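Local structure of acetyl-CoA acetyltransferase (Elizabethkingia anophelis NUHP1, 6BN2) at residues A[47-52]-A[275-280]. The protein probably catalyses the condensation of two acetyl-CoA molecules to acetoacetyl-CoA, and the reverse thiolytic cleavage, as a member of the thiolase family. Sequence-based numbering, arbitrary orientation.
Sequences DKINLN and LGLKPL
Two helix ends of the thiolase fold meet here through four aliphatic side chains, Ile49 and Leu51 at the C-terminal end of helix 34-48 against Leu277 and Leu275 at that of helix 269-274. Leu277 reaches Ile49 with both methyls: CD2 lies 4.0 Å from Ile49 CB and equally near Ile49 O, while CD1 meets Ile49 CD1 at 4.1 Å. Ile49 CG1 is flanked by its own main-chain N and C (chi1 50°), and the extended chi2 carries CD1 out to that methyl. Leu51 and Leu275 touch methyl to methyl, CD1 to CD1 at 3.8 Å, and in both pairs the side chains cross at about a right angle. Each helix closes with a Schellman motif, its positive-phi residue being Asn50 in one case and Gly276 in the other; on either side of the Gly276 turn Leu275 and Leu277 both direct their side chains toward 47-52. Strands 12-24 and 258-268, neighbours in the large mixed sheet, add to the contact: Leu51, Leu275 and Leu277 touch Met267, and Ile49 touches Val15. No hydrogen bond links the segments, whose contact buries 157 Å² in all, away from the predicted active-site residues.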
loop_
_atom_site.group_PDB
_atom_site.type_symbol
_atom_site.label_atom_id
_atom_site.label_comp_id
_atom_site.label_asym_id
_atom_site.label_seq_id
_atom_site.Cartn_x
_atom_site.Cartn_y
_atom_site.Cartn_z
ATOM N N ASP A 47 -16.705 17.786 1.288
ATOM C CA ASP A 47 -17.767 18.740 0.979
ATOM C C ASP A 47 -19.075 18.391 1.683
ATOM O O ASP A 47 -19.847 19.297 2.025
ATOM C CB ASP A 47 -17.982 18.805 -0.537
ATOM C CG ASP A 47 -16.911 19.626 -1.271
ATOM O OD1 ASP A 47 -16.132 20.362 -0.625
ATOM O OD2 ASP A 47 -16.864 19.546 -2.524
ATOM N N LYS A 48 -19.353 17.096 1.896
ATOM C CA LYS A 48 -20.605 16.689 2.536
ATOM C C LYS A 48 -20.746 17.267 3.932
ATOM O O LYS A 48 -21.869 17.506 4.396
ATOM C CB LYS A 48 -20.698 15.159 2.638
ATOM C CG LYS A 48 -21.014 14.444 1.335
ATOM C CD LYS A 48 -22.492 14.558 0.965
ATOM C CE LYS A 48 -22.791 13.793 -0.329
ATOM N NZ LYS A 48 -24.233 13.942 -0.750
ATOM N N ILE A 49 -19.631 17.466 4.629
ATOM C CA ILE A 49 -19.639 17.958 5.996
ATOM C C ILE A 49 -18.964 19.320 6.120
ATOM O O ILE A 49 -18.686 19.768 7.236
ATOM C CB ILE A 49 -18.997 16.934 6.949
ATOM C CG1 ILE A 49 -17.632 16.484 6.413
ATOM C CG2 ILE A 49 -19.907 15.715 7.085
ATOM C CD1 ILE A 49 -16.828 15.643 7.395
ATOM N N ASN A 50 -18.700 19.984 4.987
ATOM C CA ASN A 50 -18.065 21.303 4.960
ATOM C C ASN A 50 -16.802 21.325 5.816
ATOM O O ASN A 50 -16.549 22.265 6.568
ATOM C CB ASN A 50 -19.043 22.394 5.409
ATOM C CG ASN A 50 -18.580 23.787 5.019
ATOM O OD1 ASN A 50 -17.854 23.962 4.038
ATOM N ND2 ASN A 50 -18.993 24.784 5.790
ATOM N N LEU A 51 -15.990 20.277 5.694
ATOM C CA LEU A 51 -14.842 20.124 6.581
ATOM C C LEU A 51 -13.651 20.926 6.073
ATOM O O LEU A 51 -13.283 20.833 4.897
ATOM C CB LEU A 51 -14.451 18.646 6.709
ATOM C CG LEU A 51 -13.325 18.368 7.713
ATOM C CD1 LEU A 51 -13.730 18.731 9.139
ATOM C CD2 LEU A 51 -12.916 16.902 7.638
ATOM N N ASN A 52 -13.053 21.710 6.963
ATOM C CA ASN A 52 -11.783 22.374 6.679
ATOM C C ASN A 52 -10.763 21.305 6.296
ATOM O O ASN A 52 -10.469 20.431 7.123
ATOM C CB ASN A 52 -11.333 23.153 7.917
ATOM C CG ASN A 52 -9.979 23.830 7.746
ATOM O OD1 ASN A 52 -9.311 23.688 6.724
ATOM N ND2 ASN A 52 -9.575 24.584 8.760
ATOM N N LEU A 275 -16.230 19.738 16.381
ATOM C CA LEU A 275 -16.632 20.302 15.100
ATOM C C LEU A 275 -18.142 20.364 14.925
ATOM O O LEU A 275 -18.607 20.857 13.895
ATOM C CB LEU A 275 -16.019 19.485 13.949
ATOM C CG LEU A 275 -14.495 19.548 13.881
ATOM C CD1 LEU A 275 -13.978 18.513 12.891
ATOM C CD2 LEU A 275 -14.044 20.957 13.491
ATOM N N GLY A 276 -18.913 19.867 15.888
ATOM C CA GLY A 276 -20.360 19.872 15.762
ATOM C C GLY A 276 -20.914 18.906 14.734
ATOM O O GLY A 276 -22.004 19.140 14.209
ATOM N N LEU A 277 -20.199 17.820 14.434
ATOM C CA LEU A 277 -20.594 16.886 13.387
ATOM C C LEU A 277 -21.336 15.704 13.997
ATOM O O LEU A 277 -20.870 15.105 14.972
ATOM C CB LEU A 277 -19.375 16.386 12.599
ATOM C CG LEU A 277 -18.634 17.468 11.813
ATOM C CD1 LEU A 277 -17.341 16.898 11.222
ATOM C CD2 LEU A 277 -19.517 18.027 10.715
ATOM N N LYS A 278 -22.471 15.370 13.426
ATOM C CA LYS A 278 -23.137 14.135 13.832
ATOM C C LYS A 278 -22.632 12.979 12.979
ATOM O O LYS A 278 -22.673 13.066 11.747
ATOM C CB LYS A 278 -24.649 14.257 13.679
ATOM C CG LYS A 278 -25.396 12.957 13.977
ATOM C CD LYS A 278 -26.906 13.168 13.983
ATOM C CE LYS A 278 -27.632 11.860 14.280
ATOM N NZ LYS A 278 -29.106 12.026 14.294
ATOM N N PRO A 279 -22.157 11.890 13.579
ATOM C CA PRO A 279 -21.640 10.778 12.774
ATOM C C PRO A 279 -22.735 10.043 12.014
ATOM O O PRO A 279 -23.892 9.979 12.448
ATOM C CB PRO A 279 -20.997 9.862 13.819
ATOM C CG PRO A 279 -21.783 10.131 15.063
ATOM C CD PRO A 279 -22.097 11.612 15.024
ATOM N N LEU A 280 -22.348 9.474 10.866
ATOM C CA LEU A 280 -23.236 8.573 10.135
ATOM C C LEU A 280 -23.339 7.219 10.823
ATOM O O LEU A 280 -24.430 6.640 10.918
ATOM C CB LEU A 280 -22.733 8.385 8.702
ATOM C CG LEU A 280 -22.559 9.646 7.854
ATOM C CD1 LEU A 280 -21.953 9.274 6.511
ATOM C CD2 LEU A 280 -23.920 10.315 7.678
#